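Local structure of monoglyceride lipase (Saccharomyces cerevisiae, 4ZWN) at residues Q77-D82 with E308-F313; K208-D213 with R301-S306. The protein hydrolyses monoacylglycerols to free fatty acids and glycerol, preferring monounsaturated substrates, and also takes part in the breakdown of fatty acid ethyl esters. The protein carries 2 engineered substitutions. One frame throughout, in Å; residues are numbered along the deposited sequence.

Contact 1 (Q77-D82 with E308-F313); sequences QFRLMD and ETDKVF
Arg79 reaches across to the start of helix 310-326 and lays its guanidinium flat over one face of the Phe313 ring, the two planes 12° apart and their centres separated by 4.5 Å. The two side chains slide past each other in opposite directions: Arg79 NE sits above Phe313 CG, while farther back Arg79 CG rests over the ring face, 4.0 Å from the Phe313 centroid in a CH-pi contact. With CG anti to the backbone N (chi1 -162°) and the rest of the chain fully extended, Arg79 reaches from helix 78-86 to the N-terminal end of helix 310-326, two of the helices that flank the sheet of the alpha/beta-hydrolase fold. Arg79 NH1 donates to Glu308 O at a doubtfully short 2.5 Å, and NH2 adds a weak bond to the same oxygen. Crossing at about a right angle, Asp310 brings OD1 to 2.8 Å from Arg79 NH2 in a salt bridge, the carboxylate plane turned 60° from the guanidinium. A water accepts from Arg79 NE. A leucine here would probably leave the Glu308 carbonyl without its donor, the Asp310 carboxylate without its counter-charge and the Phe313 face without its flat guanidinium. At its edge, the Phe313 ring meets Leu80, with CZ 4.2 Å from Leu80 CA.

Contact 2 (K208-D213 with R301-S306); sequences KGITSD and RHSIFS
The end of helix 207-210 meets the loop 301-306 through its backbone carbonyls: Ser303 N donates to Ile210 O at 2.9 Å in an almost perfectly straight bond lying in the carbonyl plane, and His302 N makes a longer, weak bond to Gly209 O. Ser303 is the centre of an inverse gamma turn. Beside these bonds His302 CB packs 3.3 Å from Gly209 O, and Ile210 CG2, anti to its own backbone N, comes to 3.3 Å from Ser303 OG. This loop follows the last strand of the alpha/beta-hydrolase sheet and bears His302, inferred to be the charge-relay histidine of the Ser-His-Asp triad; His302 ND1 is hydrogen-bonded to Asp272, and the side chain lies beside Ser144, the probable nucleophile. With CG pulled beside its backbone N (chi1 -74°) and an extended chain beyond, Arg301 runs back along the helix end. Its NH1 gives weak bonds to two carbonyls, Lys208 O at 2.7 Å and Thr211 O at 3.4 Å, while Ser212 CB lies over one guanidinium face, 3.8 Å from Arg301 NE. Past the helix, Thr211 OG1 accepts from Asp213 N at 3.1 Å, forming an ST turn, and is also hydrogen-bonded to Leu307 O.

In the fold
Both contacts are largely buried, with their centres 10 Å apart, and each has one solvent-exposed residue at its margin, Asp310 in contact 1 and Lys208 in contact 2. They grip successive parts of the chain that follows strand 292-297: contact 2 holds the loop that carries His302, contact 1 the helix start that follows. In contact 1 a single arginine works through a carbonyl bond, a salt bridge and a flat stack; in contact 2 backbone amides do much of the work, and Arg301 bonds only weakly to carbonyls. Glu308 joins the two, its OE1 2.7 Å from Ser212 OG in a probable hydrogen bond, and Arg79 NH1 also reaches Ser306 O weakly.

Contact 1 (Q77-D82 with E308-F313)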
loop_
_atom_site.group_PDB
_atom_site.type_symbol
_atom_site.label_atom_id
_atom_site.label_comp_id
_atom_site.label_asym_id
_atom_site.label_seq_id
_atom_site.Cartn_x
_atom_site.Cartn_y
_atom_site.Cartn_z
ATOM N N GLN A 77 -7.707 -5.653 -0.095
ATOM C CA GLN A 77 -6.533 -6.507 -0.222
ATOM C C GLN A 77 -6.867 -7.996 -0.112
ATOM O O GLN A 77 -5.962 -8.828 -0.044
ATOM C CB GLN A 77 -5.486 -6.126 0.825
ATOM C CG GLN A 77 -4.385 -5.231 0.280
ATOM C CD GLN A 77 -4.925 -3.954 -0.333
ATOM O OE1 GLN A 77 -4.998 -3.816 -1.555
ATOM N NE2 GLN A 77 -5.303 -3.008 0.517
ATOM N N PHE A 78 -8.158 -8.328 -0.109
ATOM C CA PHE A 78 -8.585 -9.727 -0.065
ATOM C C PHE A 78 -8.016 -10.528 -1.230
ATOM O O PHE A 78 -7.489 -11.622 -1.043
ATOM C CB PHE A 78 -10.112 -9.841 -0.080
ATOM C CG PHE A 78 -10.755 -9.649 1.264
ATOM C CD1 PHE A 78 -9.999 -9.286 2.369
ATOM C CD2 PHE A 78 -12.117 -9.845 1.426
ATOM C CE1 PHE A 78 -10.594 -9.110 3.608
ATOM C CE2 PHE A 78 -12.714 -9.673 2.660
ATOM C CZ PHE A 78 -11.950 -9.305 3.752
ATOM N N ARG A 79 -8.139 -9.970 -2.430
ATOM C CA ARG A 79 -7.685 -10.623 -3.651
ATOM C C ARG A 79 -6.202 -10.980 -3.562
ATOM O O ARG A 79 -5.790 -12.071 -3.953
ATOM C CB ARG A 79 -7.954 -9.713 -4.852
ATOM C CG ARG A 79 -7.940 -10.382 -6.216
ATOM C CD ARG A 79 -8.237 -9.338 -7.292
ATOM N NE ARG A 79 -8.318 -9.897 -8.640
ATOM C CZ ARG A 79 -8.541 -9.171 -9.733
ATOM N NH1 ARG A 79 -8.703 -7.857 -9.637
ATOM N NH2 ARG A 79 -8.600 -9.755 -10.922
ATOM N N LEU A 80 -5.407 -10.062 -3.022
ATOM C CA LEU A 80 -3.968 -10.275 -2.900
ATOM C C LEU A 80 -3.634 -11.307 -1.826
ATOM O O LEU A 80 -2.846 -12.223 -2.057
ATOM C CB LEU A 80 -3.261 -8.957 -2.588
ATOM C CG LEU A 80 -1.755 -9.046 -2.357
ATOM C CD1 LEU A 80 -1.057 -9.634 -3.581
ATOM C CD2 LEU A 80 -1.197 -7.674 -2.013
ATOM N N MET A 81 -4.236 -11.147 -0.652
ATOM C CA MET A 81 -3.991 -12.044 0.471
ATOM C C MET A 81 -4.446 -13.472 0.176
ATOM O O MET A 81 -3.826 -14.435 0.630
ATOM C CB MET A 81 -4.688 -11.519 1.727
ATOM C CG MET A 81 -4.133 -10.195 2.217
ATOM S SD MET A 81 -4.798 -9.627 3.795
ATOM C CE MET A 81 -6.460 -9.162 3.317
ATOM N N ASP A 82 -5.527 -13.603 -0.586
ATOM C CA ASP A 82 -6.041 -14.914 -0.965
ATOM C C ASP A 82 -5.033 -15.662 -1.836
ATOM O O ASP A 82 -4.737 -16.831 -1.590
ATOM C CB ASP A 82 -7.379 -14.779 -1.695
ATOM C CG ASP A 82 -8.120 -16.103 -1.810
ATOM O OD1 ASP A 82 -8.069 -16.901 -0.848
ATOM O OD2 ASP A 82 -8.755 -16.346 -2.860
ATOM N N GLU A 308 -8.052 -4.453 -10.611
ATOM C CA GLU A 308 -7.893 -4.580 -12.058
ATOM C C GLU A 308 -8.437 -5.901 -12.595
ATOM O O GLU A 308 -8.949 -6.729 -11.843
ATOM C CB GLU A 308 -6.422 -4.428 -12.452
ATOM C CG GLU A 308 -6.032 -3.012 -12.855
ATOM C CD GLU A 308 -6.664 -2.576 -14.170
ATOM O OE1 GLU A 308 -7.234 -3.432 -14.880
ATOM O OE2 GLU A 308 -6.587 -1.375 -14.499
ATOM N N THR A 309 -8.322 -6.086 -13.907
ATOM C CA THR A 309 -8.822 -7.286 -14.567
ATOM C C THR A 309 -8.037 -8.517 -14.145
ATOM O O THR A 309 -6.915 -8.407 -13.644
ATOM C CB THR A 309 -8.757 -7.164 -16.103
ATOM O OG1 THR A 309 -7.386 -7.104 -16.525
ATOM C CG2 THR A 309 -9.487 -5.924 -16.577
ATOM N N ASP A 310 -8.632 -9.688 -14.354
ATOM C CA ASP A 310 -7.976 -10.953 -14.047
ATOM C C ASP A 310 -6.672 -11.086 -14.816
ATOM O O ASP A 310 -5.686 -11.599 -14.294
ATOM C CB ASP A 310 -8.894 -12.133 -14.369
ATOM C CG ASP A 310 -9.989 -12.315 -13.341
ATOM O OD1 ASP A 310 -10.139 -11.438 -12.468
ATOM O OD2 ASP A 310 -10.703 -13.338 -13.410
ATOM N N LYS A 311 -6.673 -10.618 -16.060
ATOM C CA LYS A 311 -5.480 -10.681 -16.895
ATOM C C LYS A 311 -4.353 -9.867 -16.275
ATOM O O LYS A 311 -3.227 -10.350 -16.136
ATOM C CB LYS A 311 -5.784 -10.180 -18.306
ATOM C CG LYS A 311 -4.590 -10.225 -19.243
ATOM C CD LYS A 311 -4.902 -9.528 -20.555
ATOM C CE LYS A 311 -3.703 -9.547 -21.490
ATOM N NZ LYS A 311 -4.001 -8.859 -22.777
ATOM N N VAL A 312 -4.669 -8.632 -15.892
ATOM C CA VAL A 312 -3.689 -7.749 -15.274
ATOM C C VAL A 312 -3.208 -8.289 -13.929
ATOM O O VAL A 312 -2.004 -8.358 -13.679
ATOM C CB VAL A 312 -4.256 -6.334 -15.075
ATOM C CG1 VAL A 312 -3.329 -5.507 -14.193
ATOM C CG2 VAL A 312 -4.471 -5.657 -16.417
ATOM N N PHE A 313 -4.148 -8.686 -13.076
ATOM C CA PHE A 313 -3.807 -9.149 -11.734
ATOM C C PHE A 313 -2.906 -10.376 -11.764
ATOM O O PHE A 313 -1.940 -10.457 -11.005
ATOM C CB PHE A 313 -5.066 -9.465 -10.926
ATOM C CG PHE A 313 -4.776 -10.012 -9.554
ATOM C CD1 PHE A 313 -4.482 -9.158 -8.503
ATOM C CD2 PHE A 313 -4.783 -11.378 -9.320
ATOM C CE1 PHE A 313 -4.205 -9.655 -7.244
ATOM C CE2 PHE A 313 -4.505 -11.879 -8.064
ATOM C CZ PHE A 313 -4.216 -11.015 -7.023
HETATM O O HOH W 1 -8.612 -12.726 -9.731
#

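Contact 2 (K208-D213 with R301-S306)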
loop_
_atom_site.group_PDB
_atom_site.type_symbol
_atom_site.label_atom_id
_atom_site.label_comp_id
_atom_site.label_asym_id
_atom_site.label_seq_id
_atom_site.Cartn_x
_atom_site.Cartn_y
_atom_site.Cartn_z
ATOM N N LYS A 208 -12.561 5.405 -13.278
ATOM C CA LYS A 208 -11.917 5.103 -14.551
ATOM C C LYS A 208 -10.396 5.121 -14.420
ATOM O O LYS A 208 -9.698 4.381 -15.111
ATOM C CB LYS A 208 -12.374 6.090 -15.628
ATOM C CG LYS A 208 -13.693 5.702 -16.284
ATOM C CD LYS A 208 -14.160 6.750 -17.285
ATOM C CE LYS A 208 -15.151 6.159 -18.280
ATOM N NZ LYS A 208 -16.239 5.396 -17.607
ATOM N N GLY A 209 -9.888 5.960 -13.526
ATOM C CA GLY A 209 -8.458 6.035 -13.294
ATOM C C GLY A 209 -7.964 4.908 -12.407
ATOM O O GLY A 209 -6.822 4.461 -12.528
ATOM N N ILE A 210 -8.832 4.442 -11.516
ATOM C CA ILE A 210 -8.467 3.404 -10.563
ATOM C C ILE A 210 -8.308 2.047 -11.244
ATOM O O ILE A 210 -7.316 1.349 -11.027
ATOM C CB ILE A 210 -9.507 3.303 -9.429
ATOM C CG1 ILE A 210 -9.387 4.519 -8.504
ATOM C CG2 ILE A 210 -9.320 2.024 -8.634
ATOM C CD1 ILE A 210 -10.423 4.571 -7.412
ATOM N N THR A 211 -9.276 1.682 -12.079
ATOM C CA THR A 211 -9.237 0.391 -12.761
ATOM C C THR A 211 -9.895 0.423 -14.139
ATOM O O THR A 211 -10.732 1.281 -14.422
ATOM C CB THR A 211 -9.921 -0.702 -11.928
ATOM O OG1 THR A 211 -9.853 -1.949 -12.630
ATOM C CG2 THR A 211 -11.378 -0.348 -11.682
ATOM N N SER A 212 -9.512 -0.529 -14.985
ATOM C CA SER A 212 -10.097 -0.658 -16.312
ATOM C C SER A 212 -11.273 -1.634 -16.312
ATOM O O SER A 212 -12.070 -1.650 -17.250
ATOM C CB SER A 212 -9.043 -1.116 -17.322
ATOM O OG SER A 212 -8.606 -2.434 -17.039
ATOM N N ASP A 213 -11.375 -2.444 -15.260
ATOM C CA ASP A 213 -12.455 -3.425 -15.150
ATOM C C ASP A 213 -13.714 -2.801 -14.560
ATOM O O ASP A 213 -13.702 -2.297 -13.436
ATOM C CB ASP A 213 -12.018 -4.621 -14.300
ATOM C CG ASP A 213 -12.987 -5.787 -14.394
ATOM O OD1 ASP A 213 -13.729 -5.868 -15.396
ATOM O OD2 ASP A 213 -13.007 -6.627 -13.473
ATOM N N ARG A 301 -3.709 -0.004 -15.041
ATOM C CA ARG A 301 -4.034 1.283 -14.521
ATOM C C ARG A 301 -3.593 1.328 -13.091
ATOM O O ARG A 301 -2.666 0.674 -12.728
ATOM C CB ARG A 301 -5.520 1.525 -14.645
ATOM C CG ARG A 301 -5.931 1.795 -16.064
ATOM C CD ARG A 301 -7.332 2.300 -16.215
ATOM N NE ARG A 301 -7.674 2.433 -17.619
ATOM C CZ ARG A 301 -8.884 2.672 -18.109
ATOM N NH1 ARG A 301 -9.929 2.811 -17.345
ATOM N NH2 ARG A 301 -9.046 2.749 -19.396
ATOM N N HIS A 302 -4.245 2.117 -12.277
ATOM C CA HIS A 302 -3.833 2.249 -10.883
ATOM C C HIS A 302 -3.815 1.102 -9.869
ATOM O O HIS A 302 -2.760 0.765 -9.334
ATOM C CB HIS A 302 -4.674 3.367 -10.271
ATOM C CG HIS A 302 -4.135 3.886 -8.972
ATOM N ND1 HIS A 302 -2.822 4.269 -8.816
ATOM C CD2 HIS A 302 -4.733 4.084 -7.776
ATOM C CE1 HIS A 302 -2.632 4.684 -7.573
ATOM N NE2 HIS A 302 -3.779 4.579 -6.921
ATOM N N SER A 303 -4.975 0.511 -9.601
ATOM C CA SER A 303 -5.088 -0.527 -8.573
ATOM C C SER A 303 -4.839 -1.900 -9.194
ATOM O O SER A 303 -5.770 -2.686 -9.371
ATOM C CB SER A 303 -6.463 -0.512 -7.897
ATOM O OG SER A 303 -6.677 0.703 -7.201
ATOM N N ILE A 304 -3.579 -2.190 -9.504
ATOM C CA ILE A 304 -3.224 -3.405 -10.234
ATOM C C ILE A 304 -3.269 -4.669 -9.376
ATOM O O ILE A 304 -3.409 -5.775 -9.897
ATOM C CB ILE A 304 -1.818 -3.282 -10.855
ATOM C CG1 ILE A 304 -0.777 -2.980 -9.773
ATOM C CG2 ILE A 304 -1.805 -2.204 -11.926
ATOM C CD1 ILE A 304 0.644 -2.877 -10.297
ATOM N N PHE A 305 -3.153 -4.503 -8.064
ATOM C CA PHE A 305 -3.108 -5.639 -7.148
ATOM C C PHE A 305 -4.457 -5.959 -6.518
ATOM O O PHE A 305 -4.565 -6.898 -5.731
ATOM C CB PHE A 305 -2.097 -5.383 -6.027
ATOM C CG PHE A 305 -0.696 -5.794 -6.360
ATOM C CD1 PHE A 305 -0.328 -7.127 -6.324
ATOM C CD2 PHE A 305 0.260 -4.845 -6.683
ATOM C CE1 PHE A 305 0.964 -7.511 -6.621
ATOM C CE2 PHE A 305 1.554 -5.222 -6.976
ATOM C CZ PHE A 305 1.905 -6.559 -6.942
ATOM N N SER A 306 -5.483 -5.179 -6.842
ATOM C CA SER A 306 -6.744 -5.315 -6.125
ATOM C C SER A 306 -7.984 -5.216 -7.006
ATOM O O SER A 306 -8.887 -6.047 -6.900
ATOM C CB SER A 306 -6.822 -4.260 -5.020
ATOM O OG SER A 306 -6.765 -2.952 -5.562
#